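PDB 5ZKA: N-acetylneuraminate lyase from Fusobacterium nucleatum subsp. nucleatum ATCC 25586, which belongs to the dihydrodipicolinate synthetase family, whose members are enzymes built on a (beta/alpha)8 TIM barrel. Local coordinates for residues Thr267-Leu272 against Gly280-Pro285; Glu167-Glu172 against Pro195-Phe200; Glu205-Ala210 against Lys231-Leu236. All coordinates share one frame; numbering follows the deposited sequence.

Contact 1 of 3, residues Thr267-Leu272 against Gly280-Pro285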
ATOM      1  N   THR A 267     -18.928 -16.164  -4.927  1.00 26.39           N
ATOM      2  CA  THR A 267     -19.516 -15.750  -3.651  1.00 24.72           C
ATOM      3  C   THR A 267     -20.316 -14.465  -3.799  1.00 23.70           C
ATOM      4  O   THR A 267     -21.403 -14.339  -3.223  1.00 27.59           O
ATOM      5  CB  THR A 267     -18.415 -15.594  -2.596  1.00 25.37           C
ATOM      6  OG1 THR A 267     -17.825 -16.878  -2.364  1.00 27.67           O
ATOM      7  CG2 THR A 267     -18.980 -15.070  -1.263  1.00 24.83           C
ATOM      8  N   ILE A 268     -19.815 -13.508  -4.589  1.00 24.03           N
ATOM      9  CA  ILE A 268     -20.604 -12.308  -4.865  1.00 28.13           C
ATOM     10  C   ILE A 268     -21.919 -12.686  -5.538  1.00 26.73           C
ATOM     11  O   ILE A 268     -22.996 -12.205  -5.156  1.00 27.27           O
ATOM     12  CB  ILE A 268     -19.794 -11.303  -5.709  1.00 30.97           C
ATOM     13  CG1 ILE A 268     -18.569 -10.816  -4.912  1.00 30.83           C
ATOM     14  CG2 ILE A 268     -20.690 -10.125  -6.150  1.00 30.02           C
ATOM     15  CD1 ILE A 268     -17.588  -9.978  -5.703  1.00 27.35           C
ATOM     16  N   LYS A 269     -21.857 -13.581  -6.533  1.00 27.79           N
ATOM     17  CA  LYS A 269     -23.088 -14.001  -7.200  1.00 26.23           C
ATOM     18  C   LYS A 269     -24.009 -14.749  -6.244  1.00 32.12           C
ATOM     19  O   LYS A 269     -25.238 -14.582  -6.298  1.00 32.10           O
ATOM     20  CB  LYS A 269     -22.762 -14.856  -8.424  1.00 26.56           C
ATOM     21  CG  LYS A 269     -22.138 -14.048  -9.542  1.00 32.79           C
ATOM     22  CD  LYS A 269     -22.215 -14.768 -10.874  1.00 32.69           C
ATOM     23  CE  LYS A 269     -21.623 -13.910 -11.990  1.00 40.11           C
ATOM     24  NZ  LYS A 269     -21.466 -14.664 -13.265  1.00 39.22           N
ATOM     25  N   GLU A 270     -23.442 -15.568  -5.347  1.00 29.30           N
ATOM     26  CA  GLU A 270     -24.285 -16.289  -4.395  1.00 34.12           C
ATOM     27  C   GLU A 270     -24.955 -15.335  -3.409  1.00 29.91           C
ATOM     28  O   GLU A 270     -26.126 -15.519  -3.064  1.00 31.11           O
ATOM     29  CB  GLU A 270     -23.467 -17.345  -3.649  1.00 36.28           C
ATOM     30  CG  GLU A 270     -24.286 -18.225  -2.692  1.00 36.45           C
ATOM     31  CD  GLU A 270     -25.296 -19.132  -3.401  1.00 46.76           C
ATOM     32  OE1 GLU A 270     -25.237 -19.275  -4.644  1.00 46.85           O
ATOM     33  OE2 GLU A 270     -26.146 -19.715  -2.698  1.00 53.24           O
ATOM     34  N   ILE A 271     -24.232 -14.315  -2.942  1.00 27.54           N
ATOM     35  CA  ILE A 271     -24.828 -13.353  -2.019  1.00 30.20           C
ATOM     36  C   ILE A 271     -25.907 -12.533  -2.718  1.00 29.09           C
ATOM     37  O   ILE A 271     -26.940 -12.202  -2.124  1.00 30.36           O
ATOM     38  CB  ILE A 271     -23.726 -12.461  -1.414  1.00 31.78           C
ATOM     39  CG1 ILE A 271     -22.839 -13.307  -0.498  1.00 35.48           C
ATOM     40  CG2 ILE A 271     -24.342 -11.297  -0.635  1.00 29.53           C
ATOM     41  CD1 ILE A 271     -21.670 -12.563   0.132  1.00 35.05           C
ATOM     42  N   LEU A 272     -25.684 -12.181  -3.990  1.00 29.33           N
ATOM     43  CA  LEU A 272     -26.733 -11.507  -4.743  1.00 28.16           C
ATOM     44  C   LEU A 272     -27.989 -12.364  -4.785  1.00 33.33           C
ATOM     45  O   LEU A 272     -29.099 -11.851  -4.624  1.00 32.53           O
ATOM     46  CB  LEU A 272     -26.237 -11.172  -6.152  1.00 28.04           C
ATOM     47  CG  LEU A 272     -25.330  -9.934  -6.264  1.00 28.35           C
ATOM     48  CD1 LEU A 272     -24.608  -9.859  -7.617  1.00 23.96           C
ATOM     49  CD2 LEU A 272     -26.134  -8.659  -6.030  1.00 25.89           C
ATOM     50  N   GLY A 280     -27.283 -15.773 -11.714  1.00 37.45           N
ATOM     51  CA  GLY A 280     -26.867 -16.754 -12.719  1.00 37.45           C
ATOM     52  C   GLY A 280     -25.581 -17.498 -12.377  1.00 39.69           C
ATOM     53  O   GLY A 280     -25.204 -17.652 -11.210  1.00 36.03           O
ATOM     54  N   TYR A 281     -24.897 -17.969 -13.422  1.00 37.00           N
ATOM     55  CA  TYR A 281     -23.677 -18.759 -13.316  1.00 35.50           C
ATOM     56  C   TYR A 281     -22.482 -17.955 -13.802  1.00 33.27           C
ATOM     57  O   TYR A 281     -22.620 -16.883 -14.391  1.00 30.80           O
ATOM     58  CB  TYR A 281     -23.777 -20.056 -14.131  1.00 37.84           C
ATOM     59  CG  TYR A 281     -24.957 -20.927 -13.758  1.00 42.19           C
ATOM     60  CD1 TYR A 281     -24.987 -21.608 -12.545  1.00 49.71           C
ATOM     61  CD2 TYR A 281     -26.040 -21.057 -14.608  1.00 43.10           C
ATOM     62  CE1 TYR A 281     -26.069 -22.400 -12.195  1.00 52.24           C
ATOM     63  CE2 TYR A 281     -27.124 -21.847 -14.265  1.00 50.42           C
ATOM     64  CZ  TYR A 281     -27.132 -22.513 -13.058  1.00 54.45           C
ATOM     65  OH  TYR A 281     -28.208 -23.300 -12.721  1.00 58.49           O
ATOM     66  N   CYS A 282     -21.290 -18.492 -13.541  1.00 36.02           N
ATOM     67  CA  CYS A 282     -20.065 -17.946 -14.100  1.00 32.23           C
ATOM     68  C   CYS A 282     -19.754 -18.644 -15.418  1.00 25.75           C
ATOM     69  O   CYS A 282     -20.234 -19.747 -15.686  1.00 35.96           O
ATOM     70  CB  CYS A 282     -18.893 -18.126 -13.136  1.00 37.68           C
ATOM     71  SG  CYS A 282     -19.036 -17.171 -11.605  1.00 40.60           S
ATOM     72  N   ARG A 283     -18.915 -17.996 -16.230  1.00 30.37           N
ATOM     73  CA  ARG A 283     -18.520 -18.579 -17.514  1.00 31.54           C
ATOM     74  C   ARG A 283     -17.578 -19.757 -17.283  1.00 32.67           C
ATOM     75  O   ARG A 283     -16.640 -19.657 -16.487  1.00 37.15           O
ATOM     76  CB  ARG A 283     -17.837 -17.525 -18.390  1.00 32.94           C
ATOM     77  CG  ARG A 283     -18.782 -16.551 -19.101  1.00 37.31           C
ATOM     78  CD  ARG A 283     -19.594 -17.250 -20.197  1.00 30.27           C
ATOM     79  NE  ARG A 283     -18.747 -17.619 -21.336  1.00 28.36           N
ATOM     80  CZ  ARG A 283     -18.992 -17.304 -22.606  1.00 34.12           C
ATOM     81  NH1 ARG A 283     -20.096 -16.638 -22.936  1.00 35.02           N
ATOM     82  NH2 ARG A 283     -18.142 -17.683 -23.555  1.00 35.11           N
ATOM     83  N   LYS A 284     -17.815 -20.870 -17.975  1.00 33.56           N
ATOM     84  CA  LYS A 284     -16.846 -21.952 -17.921  1.00 35.32           C
ATOM     85  C   LYS A 284     -15.506 -21.449 -18.453  1.00 38.75           C
ATOM     86  O   LYS A 284     -15.469 -20.607 -19.353  1.00 37.96           O
ATOM     87  CB  LYS A 284     -17.324 -23.151 -18.727  1.00 35.33           C
ATOM     88  CG  LYS A 284     -18.469 -23.895 -18.071  1.00 38.35           C
ATOM     89  CD  LYS A 284     -18.979 -24.992 -18.963  1.00 43.98           C
ATOM     90  CE  LYS A 284     -20.442 -25.271 -18.680  1.00 59.14           C
ATOM     91  NZ  LYS A 284     -20.992 -26.272 -19.630  1.00 66.30           N
ATOM     92  N   PRO A 285     -14.380 -21.950 -17.917  1.00 40.60           N
ATOM     93  CA  PRO A 285     -14.256 -23.054 -16.959  1.00 39.92           C
ATOM     94  C   PRO A 285     -14.295 -22.643 -15.484  1.00 41.21           C
ATOM     95  O   PRO A 285     -13.798 -23.431 -14.670  1.00 41.85           O
ATOM     96  CB  PRO A 285     -12.874 -23.630 -17.284  1.00 33.96           C
ATOM     97  CG  PRO A 285     -12.084 -22.419 -17.799  1.00 37.60           C
ATOM     98  CD  PRO A 285     -13.072 -21.324 -18.179  1.00 36.96           C
TER
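The flat group at this meeting is the peptide unit of Y281 and C282, and K269 sits over one of its faces. The ammonium NZ of K269 lies 2.7 Å from Y281 O, approaching from above the carbonyl plane, 50° out of it, with a C=O...N angle of 117°; it therefore uses neither lone-pair direction. Y281 meets the lysine through its backbone, its own side chain starting out away from 267-272. Beside the carbonyl, C282 SG flanks the lysine chain, 4.1 Å from K269 CD and 3.9 Å from K269 NZ. Farther back, K269 CD comes within 4.2 Å of G280 O, so both the shaft and the tip of the lysine run alongside this piece of loop. K269 reaches it by starting with CG opposite the carbonyl carbon (chi1 -70°) and running extended from there to NZ. G280 itself has a positive phi, which favours glycine, just before the residue whose carbonyl K269 meets.

K269 is buried, and its charge is well met: besides Y281 O, NZ bonds V27 O, in the loop after strand 20-24, and forms a salt bridge with E64 OE2, in the loop after strand 55-58. E64 joins both sides of the contact, because its other oxygen, OE1, accepts the backbone N of R283, and a backbone bond between Y281 and Y29 adds a further tie. The arrangement thus ties helix 264-274 and the loop after it, in the C-terminal helical extension, to loops at the C-terminal ends of the barrel strands, as befits a TIM barrel of this family.

Contact 2 of 3, residues Glu167-Glu172 against Pro195-Phe200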
ATOM      1  N   GLU A 167       3.368  10.472 -20.199  1.00 36.10           N
ATOM      2  CA  GLU A 167       3.239  10.460 -21.654  1.00 40.30           C
ATOM      3  C   GLU A 167       1.790  10.240 -22.072  1.00 38.32           C
ATOM      4  O   GLU A 167       1.271  10.943 -22.946  1.00 37.24           O
ATOM      5  CB  GLU A 167       4.143   9.387 -22.256  1.00 44.09           C
ATOM      6  CG  GLU A 167       5.624   9.741 -22.273  1.00 48.72           C
ATOM      7  CD  GLU A 167       6.424   8.822 -23.188  1.00 50.42           C
ATOM      8  OE1 GLU A 167       6.045   8.683 -24.369  1.00 49.31           O
ATOM      9  OE2 GLU A 167       7.413   8.221 -22.717  1.00 53.05           O
ATOM     10  N   LEU A 168       1.113   9.272 -21.450  1.00 32.84           N
ATOM     11  CA  LEU A 168      -0.290   9.039 -21.775  1.00 30.51           C
ATOM     12  C   LEU A 168      -1.145  10.244 -21.407  1.00 37.30           C
ATOM     13  O   LEU A 168      -1.998  10.673 -22.192  1.00 33.39           O
ATOM     14  CB  LEU A 168      -0.791   7.781 -21.066  1.00 33.59           C
ATOM     15  CG  LEU A 168      -0.065   6.502 -21.491  1.00 37.80           C
ATOM     16  CD1 LEU A 168      -0.517   5.319 -20.651  1.00 36.31           C
ATOM     17  CD2 LEU A 168      -0.277   6.218 -22.980  1.00 37.48           C
ATOM     18  N   PHE A 169      -0.910  10.828 -20.226  1.00 33.82           N
ATOM     19  CA  PHE A 169      -1.740  11.934 -19.765  1.00 30.98           C
ATOM     20  C   PHE A 169      -1.514  13.234 -20.533  1.00 36.74           C
ATOM     21  O   PHE A 169      -2.252  14.194 -20.279  1.00 35.01           O
ATOM     22  CB  PHE A 169      -1.510  12.175 -18.275  1.00 29.81           C
ATOM     23  CG  PHE A 169      -2.222  11.196 -17.383  1.00 30.08           C
ATOM     24  CD1 PHE A 169      -3.504  10.754 -17.684  1.00 29.82           C
ATOM     25  CD2 PHE A 169      -1.613  10.735 -16.222  1.00 30.27           C
ATOM     26  CE1 PHE A 169      -4.162   9.867 -16.847  1.00 28.75           C
ATOM     27  CE2 PHE A 169      -2.257   9.844 -15.380  1.00 29.29           C
ATOM     28  CZ  PHE A 169      -3.529   9.407 -15.686  1.00 28.38           C
ATOM     29  N   GLU A 170      -0.549  13.312 -21.459  1.00 35.90           N
ATOM     30  CA  GLU A 170      -0.483  14.496 -22.316  1.00 39.50           C
ATOM     31  C   GLU A 170      -1.673  14.580 -23.262  1.00 40.85           C
ATOM     32  O   GLU A 170      -2.010  15.678 -23.724  1.00 40.27           O
ATOM     33  CB  GLU A 170       0.820  14.522 -23.125  1.00 48.14           C
ATOM     34  CG  GLU A 170       2.033  14.073 -22.347  1.00 62.88           C
ATOM     35  CD  GLU A 170       3.340  14.245 -23.094  1.00 81.21           C
ATOM     36  OE1 GLU A 170       4.396  14.263 -22.424  1.00 88.32           O
ATOM     37  OE2 GLU A 170       3.318  14.360 -24.339  1.00 87.73           O
ATOM     38  N   ASN A 171      -2.312  13.449 -23.555  1.00 37.66           N
ATOM     39  CA  ASN A 171      -3.543  13.436 -24.339  1.00 37.01           C
ATOM     40  C   ASN A 171      -4.694  13.970 -23.483  1.00 37.53           C
ATOM     41  O   ASN A 171      -5.028  13.390 -22.443  1.00 38.48           O
ATOM     42  CB  ASN A 171      -3.822  12.009 -24.820  1.00 37.31           C
ATOM     43  CG  ASN A 171      -4.914  11.939 -25.883  1.00 38.27           C
ATOM     44  OD1 ASN A 171      -5.939  12.618 -25.796  1.00 34.28           O
ATOM     45  ND2 ASN A 171      -4.709  11.079 -26.879  1.00 37.91           N
ATOM     46  N   GLU A 172      -5.308  15.076 -23.920  1.00 36.83           N
ATOM     47  CA  GLU A 172      -6.350  15.712 -23.116  1.00 39.96           C
ATOM     48  C   GLU A 172      -7.592  14.841 -22.946  1.00 39.02           C
ATOM     49  O   GLU A 172      -8.390  15.093 -22.037  1.00 40.13           O
ATOM     50  CB  GLU A 172      -6.740  17.057 -23.733  1.00 48.67           C
ATOM     51  CG  GLU A 172      -6.942  17.008 -25.251  1.00 67.23           C
ATOM     52  CD  GLU A 172      -5.731  17.506 -26.031  1.00 78.41           C
ATOM     53  OE1 GLU A 172      -5.743  18.684 -26.452  1.00 83.89           O
ATOM     54  OE2 GLU A 172      -4.772  16.720 -26.225  1.00 75.82           O
ATOM     55  N   PRO A 195      -2.642  16.454 -10.935  1.00 32.16           N
ATOM     56  CA  PRO A 195      -3.798  16.867 -10.126  1.00 38.07           C
ATOM     57  C   PRO A 195      -5.058  17.091 -10.939  1.00 40.24           C
ATOM     58  O   PRO A 195      -6.141  17.173 -10.345  1.00 37.68           O
ATOM     59  CB  PRO A 195      -3.323  18.171  -9.468  1.00 37.71           C
ATOM     60  CG  PRO A 195      -2.288  18.698 -10.402  1.00 37.67           C
ATOM     61  CD  PRO A 195      -1.591  17.489 -10.959  1.00 33.66           C
ATOM     62  N   ASP A 196      -4.960  17.182 -12.267  1.00 32.28           N
ATOM     63  CA  ASP A 196      -6.128  17.420 -13.108  1.00 36.10           C
ATOM     64  C   ASP A 196      -6.783  16.138 -13.599  1.00 35.96           C
ATOM     65  O   ASP A 196      -7.817  16.213 -14.270  1.00 40.09           O
ATOM     66  CB  ASP A 196      -5.750  18.286 -14.315  1.00 42.82           C
ATOM     67  CG  ASP A 196      -4.650  17.659 -15.160  1.00 60.69           C
ATOM     68  OD1 ASP A 196      -3.776  16.969 -14.584  1.00 68.65           O
ATOM     69  OD2 ASP A 196      -4.654  17.858 -16.399  1.00 63.71           O
ATOM     70  N   LYS A 197      -6.221  14.975 -13.293  1.00 27.82           N
ATOM     71  CA  LYS A 197      -6.735  13.712 -13.806  1.00 29.72           C
ATOM     72  C   LYS A 197      -7.485  12.960 -12.711  1.00 32.66           C
ATOM     73  O   LYS A 197      -7.287  13.194 -11.513  1.00 30.43           O
ATOM     74  CB  LYS A 197      -5.595  12.843 -14.361  1.00 27.35           C
ATOM     75  CG  LYS A 197      -4.769  13.516 -15.456  1.00 28.06           C
ATOM     76  CD  LYS A 197      -5.487  13.557 -16.811  1.00 30.64           C
ATOM     77  CE  LYS A 197      -4.691  14.369 -17.825  1.00 33.47           C
ATOM     78  NZ  LYS A 197      -5.271  14.312 -19.211  1.00 32.48           N
ATOM     79  N   LEU A 198      -8.362  12.051 -13.134  1.00 30.27           N
ATOM     80  CA  LEU A 198      -9.102  11.214 -12.196  1.00 27.23           C
ATOM     81  C   LEU A 198      -8.285   9.984 -11.849  1.00 28.73           C
ATOM     82  O   LEU A 198      -7.722   9.334 -12.727  1.00 27.81           O
ATOM     83  CB  LEU A 198     -10.436  10.767 -12.796  1.00 23.16           C
ATOM     84  CG  LEU A 198     -11.395  11.897 -13.162  1.00 27.74           C
ATOM     85  CD1 LEU A 198     -12.369  11.410 -14.212  1.00 34.30           C
ATOM     86  CD2 LEU A 198     -12.141  12.339 -11.907  1.00 33.26           C
ATOM     87  N   ILE A 199      -8.244   9.635 -10.568  1.00 25.25           N
ATOM     88  CA  ILE A 199      -7.651   8.375 -10.145  1.00 23.24           C
ATOM     89  C   ILE A 199      -8.711   7.583  -9.396  1.00 26.55           C
ATOM     90  O   ILE A 199      -9.249   8.060  -8.391  1.00 25.46           O
ATOM     91  CB  ILE A 199      -6.426   8.582  -9.250  1.00 27.41           C
ATOM     92  CG1 ILE A 199      -5.408   9.489  -9.929  1.00 29.12           C
ATOM     93  CG2 ILE A 199      -5.839   7.218  -8.880  1.00 26.20           C
ATOM     94  CD1 ILE A 199      -4.272   9.878  -8.999  1.00 32.41           C
ATOM     95  N   PHE A 200      -8.985   6.371  -9.870  1.00 26.49           N
ATOM     96  CA  PHE A 200      -9.926   5.459  -9.235  1.00 25.09           C
ATOM     97  C   PHE A 200      -9.185   4.298  -8.594  1.00 23.87           C
ATOM     98  O   PHE A 200      -8.431   3.592  -9.267  1.00 25.56           O
ATOM     99  CB  PHE A 200     -10.926   4.928 -10.257  1.00 23.80           C
ATOM    100  CG  PHE A 200     -11.828   5.983 -10.792  1.00 26.84           C
ATOM    101  CD1 PHE A 200     -12.906   6.434 -10.040  1.00 27.41           C
ATOM    102  CD2 PHE A 200     -11.582   6.561 -12.025  1.00 27.87           C
ATOM    103  CE1 PHE A 200     -13.736   7.421 -10.524  1.00 35.07           C
ATOM    104  CE2 PHE A 200     -12.409   7.549 -12.508  1.00 31.88           C
ATOM    105  CZ  PHE A 200     -13.489   7.979 -11.754  1.00 28.11           C
TER
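F169 and K197 form the close-packed part: the lysine shaft lies across one face of the phenyl ring. K197 CG sits 3.9 Å from the F169 ring centroid, 15° off the normal, a CH-pi contact, and K197 CD reaches 3.5 Å from F169 CD1 nearer the rim. A bend at chi2 (-76°) lays the methylenes along the ring, and the ring and the lysine chain pass side by side, running opposite ways. F194 meets the same ring with planes inclined at about 60°. Both segments lie where a helix gives way to the next strand of the TIM barrel, 162-169 to 174-176 and 184-193 to 200-201, so the contact joins two successive connections at the N-terminal ends of the strands. At its far end the lysine enters a cluster of carbonyls. The bond from K197 NZ to F169 O is weak at 3.2 Å, N171 O lies 3.4 Å from K197 NZ, and the stronger partner is I174 O, at the start of the strand. Beyond NZ the packing thins out: E172 is exposed and comes no nearer than its carbonyl oxygen, 4.3 Å from K197 NZ, while N171 turns its amide to E137.

Contact 3 of 3, residues Glu205-Ala210 against Lys231-Leu236. With EDO (1,2-ethanediol), chain E.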
ATOM      1  N   GLU A 205     -10.269  -3.605  -0.795  1.00 21.26           N
ATOM      2  CA  GLU A 205      -9.799  -3.850   0.559  1.00 28.06           C
ATOM      3  C   GLU A 205      -8.783  -2.814   1.014  1.00 31.07           C
ATOM      4  O   GLU A 205      -8.321  -2.887   2.155  1.00 26.83           O
ATOM      5  CB  GLU A 205      -9.204  -5.261   0.660  1.00 26.43           C
ATOM      6  CG  GLU A 205      -7.902  -5.487  -0.094  1.00 26.62           C
ATOM      7  CD  GLU A 205      -8.089  -5.742  -1.582  1.00 36.89           C
ATOM      8  OE1 GLU A 205      -9.245  -5.739  -2.074  1.00 34.61           O
ATOM      9  OE2 GLU A 205      -7.062  -5.973  -2.250  1.00 41.75           O
ATOM     10  N   MET A 206      -8.411  -1.870   0.144  1.00 23.55           N
ATOM     11  CA  MET A 206      -7.509  -0.774   0.489  1.00 21.21           C
ATOM     12  C   MET A 206      -8.130   0.581   0.151  1.00 22.77           C
ATOM     13  O   MET A 206      -7.423   1.539  -0.162  1.00 23.53           O
ATOM     14  CB  MET A 206      -6.165  -0.960  -0.200  1.00 21.81           C
ATOM     15  CG  MET A 206      -5.603  -2.353   0.083  1.00 26.77           C
ATOM     16  SD  MET A 206      -3.919  -2.609  -0.512  1.00 35.06           S
ATOM     17  CE  MET A 206      -4.169  -2.533  -2.275  1.00 27.26           C
ATOM     18  N   LEU A 207      -9.461   0.677   0.252  1.00 22.63           N
ATOM     19  CA  LEU A 207     -10.155   1.911  -0.104  1.00 23.94           C
ATOM     20  C   LEU A 207      -9.780   3.059   0.825  1.00 23.60           C
ATOM     21  O   LEU A 207      -9.571   4.191   0.376  1.00 27.03           O
ATOM     22  CB  LEU A 207     -11.668   1.675  -0.074  1.00 21.88           C
ATOM     23  CG  LEU A 207     -12.567   2.873  -0.398  1.00 25.40           C
ATOM     24  CD1 LEU A 207     -12.215   3.481  -1.764  1.00 26.01           C
ATOM     25  CD2 LEU A 207     -14.028   2.427  -0.394  1.00 24.90           C
ATOM     26  N   LEU A 208      -9.678   2.791   2.124  1.00 20.84           N
ATOM     27  CA  LEU A 208      -9.394   3.881   3.058  1.00 25.29           C
ATOM     28  C   LEU A 208      -8.010   4.483   2.829  1.00 24.29           C
ATOM     29  O   LEU A 208      -7.915   5.717   2.689  1.00 25.32           O
ATOM     30  CB  LEU A 208      -9.587   3.397   4.499  1.00 24.72           C
ATOM     31  CG  LEU A 208      -9.011   4.291   5.598  1.00 27.80           C
ATOM     32  CD1 LEU A 208      -9.603   5.690   5.565  1.00 29.47           C
ATOM     33  CD2 LEU A 208      -9.285   3.632   6.946  1.00 25.18           C
ATOM     34  N   PRO A 209      -6.916   3.713   2.776  1.00 24.33           N
ATOM     35  CA  PRO A 209      -5.611   4.358   2.527  1.00 24.47           C
ATOM     36  C   PRO A 209      -5.543   5.066   1.184  1.00 22.77           C
ATOM     37  O   PRO A 209      -4.895   6.113   1.066  1.00 24.04           O
ATOM     38  CB  PRO A 209      -4.610   3.194   2.608  1.00 27.43           C
ATOM     39  CG  PRO A 209      -5.431   1.938   2.510  1.00 24.90           C
ATOM     40  CD  PRO A 209      -6.770   2.280   3.100  1.00 23.81           C
ATOM     41  N   ALA A 210      -6.223   4.539   0.166  1.00 23.22           N
ATOM     42  CA  ALA A 210      -6.277   5.225  -1.122  1.00 22.98           C
ATOM     43  C   ALA A 210      -7.038   6.542  -1.024  1.00 29.74           C
ATOM     44  O   ALA A 210      -6.643   7.539  -1.636  1.00 23.27           O
ATOM     45  CB  ALA A 210      -6.929   4.314  -2.163  1.00 23.55           C
ATOM     46  N   LYS A 231     -19.197   3.492   0.183  1.00 28.93           N
ATOM     47  CA  LYS A 231     -19.456   4.927   0.157  1.00 32.27           C
ATOM     48  C   LYS A 231     -19.209   5.563   1.522  1.00 33.10           C
ATOM     49  O   LYS A 231     -18.708   6.690   1.603  1.00 34.33           O
ATOM     50  CB  LYS A 231     -20.889   5.197  -0.306  1.00 35.71           C
ATOM     51  CG  LYS A 231     -21.102   5.000  -1.789  1.00 48.79           C
ATOM     52  CD  LYS A 231     -22.477   5.509  -2.204  1.00 57.30           C
ATOM     53  CE  LYS A 231     -22.436   6.966  -2.605  1.00 55.04           C
ATOM     54  NZ  LYS A 231     -23.606   7.276  -3.463  1.00 54.78           N
ATOM     55  N   GLN A 232     -19.555   4.863   2.606  1.00 29.63           N
ATOM     56  CA  GLN A 232     -19.281   5.397   3.942  1.00 25.19           C
ATOM     57  C   GLN A 232     -17.782   5.616   4.147  1.00 29.25           C
ATOM     58  O   GLN A 232     -17.354   6.705   4.548  1.00 29.73           O
ATOM     59  CB  GLN A 232     -19.833   4.453   5.019  1.00 28.70           C
ATOM     60  CG  GLN A 232     -21.348   4.451   5.144  1.00 32.42           C
ATOM     61  CD  GLN A 232     -21.865   3.336   6.049  1.00 35.88           C
ATOM     62  OE1 GLN A 232     -21.133   2.404   6.400  1.00 36.00           O
ATOM     63  NE2 GLN A 232     -23.137   3.426   6.422  1.00 43.97           N
ATOM     64  N   ILE A 233     -16.968   4.585   3.890  1.00 25.80           N
ATOM     65  CA  ILE A 233     -15.512   4.729   4.039  1.00 26.81           C
ATOM     66  C   ILE A 233     -15.024   5.946   3.265  1.00 31.39           C
ATOM     67  O   ILE A 233     -14.351   6.832   3.812  1.00 29.95           O
ATOM     68  CB  ILE A 233     -14.782   3.456   3.578  1.00 23.24           C
ATOM     69  CG1 ILE A 233     -15.130   2.248   4.462  1.00 24.51           C
ATOM     70  CG2 ILE A 233     -13.257   3.703   3.537  1.00 28.16           C
ATOM     71  CD1 ILE A 233     -14.727   0.887   3.837  1.00 26.24           C
ATOM     72  N   PHE A 234     -15.391   6.015   1.980  1.00 28.08           N
ATOM     73  CA  PHE A 234     -14.962   7.106   1.105  1.00 27.48           C
ATOM     74  C   PHE A 234     -15.367   8.464   1.671  1.00 35.35           C
ATOM     75  O   PHE A 234     -14.531   9.361   1.819  1.00 33.24           O
ATOM     76  CB  PHE A 234     -15.567   6.885  -0.284  1.00 28.91           C
ATOM     77  CG  PHE A 234     -15.029   7.797  -1.348  1.00 30.42           C
ATOM     78  CD1 PHE A 234     -13.675   7.822  -1.645  1.00 27.37           C
ATOM     79  CD2 PHE A 234     -15.890   8.622  -2.067  1.00 37.93           C
ATOM     80  CE1 PHE A 234     -13.190   8.662  -2.630  1.00 31.34           C
ATOM     81  CE2 PHE A 234     -15.416   9.464  -3.056  1.00 36.81           C
ATOM     82  CZ  PHE A 234     -14.066   9.487  -3.338  1.00 31.51           C
ATOM     83  N   GLU A 235     -16.650   8.627   2.015  1.00 30.40           N
ATOM     84  CA  GLU A 235     -17.126   9.927   2.484  1.00 29.23           C
ATOM     85  C   GLU A 235     -16.548  10.276   3.848  1.00 33.59           C
ATOM     86  O   GLU A 235     -16.159  11.427   4.084  1.00 35.32           O
ATOM     87  CB  GLU A 235     -18.654   9.951   2.546  1.00 32.65           C
ATOM     88  N   LEU A 236     -16.506   9.309   4.766  1.00 28.75           N
ATOM     89  CA  LEU A 236     -15.996   9.611   6.098  1.00 34.22           C
ATOM     90  C   LEU A 236     -14.526  10.009   6.048  1.00 30.38           C
ATOM     91  O   LEU A 236     -14.099  10.908   6.778  1.00 31.60           O
ATOM     92  CB  LEU A 236     -16.187   8.417   7.027  1.00 32.20           C
ATOM     93  CG  LEU A 236     -17.627   8.067   7.394  1.00 31.27           C
ATOM     94  CD1 LEU A 236     -17.671   6.629   7.881  1.00 33.46           C
ATOM     95  CD2 LEU A 236     -18.152   9.011   8.449  1.00 36.67           C
TER
HETATM   96  C1  EDO E 303     -11.701  -6.874  -4.023  1.00 51.44           C
HETATM   97  O1  EDO E 303     -10.703  -5.949  -4.368  1.00 47.78           O
HETATM   98  C2  EDO E 303     -11.100  -8.274  -3.952  1.00 54.70           C
HETATM   99  O2  EDO E 303     -10.649  -8.633  -5.230  1.00 57.80           O
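L207 and L208 receive I233 in a purely apolar contact. The methyl CG2 of I233 does most of the touching, 3.8 Å from L208 CB and 4.1 Å from L207 CG; it stands anti to the backbone N of its own residue (CG1 at chi1 -64°) and faces the L207-L208 backbone. L207 and I233 cross obliquely, with L207 CD2 4.2 Å from I233 CB. The backbones come close here, L208 CA and I233 CA being 6.3 Å apart. E205, just before M206, accepts a hydrogen bond at OE1 from O1 of 1,2-ethanediol (2.7 Å), a probable crystallisation additive that D204 N also binds. Next outward, Q249 of helix 242-262 meets the first turn of helix 207-212: its OE1 accepts L208 N, two residues after M206, which holds the N-cap position. A neighbouring subunit packs on E205, M206, L208 and P209. The contact thus joins the helices that follow the last two barrel strands, 200-201 and 217-220, with helix 184-193 against M206, P209 and A210 and I248 of helix 242-262 against I233.

In the fold
The three contacts follow one another along the chain, 2, then 3, then 1, all within the one barrel-family chain. Contacts 1 and 2 lie on opposite sides of the chain's centre, their centres 34 Å apart and their nearest atoms about 17 Å apart. Contact 3 lies closer to each: its centre is 22 Å from that of contact 2 and 26 Å from that of contact 1, with nearest atoms about 7 and 10 Å apart. None touches another. Contact 2 reaches the strand that leads to the modified lysine K178: F200 makes backbone hydrogen bonds with V177 and F179, the residues before and after it. Of the three, contact 3 alone meets the neighbouring subunit.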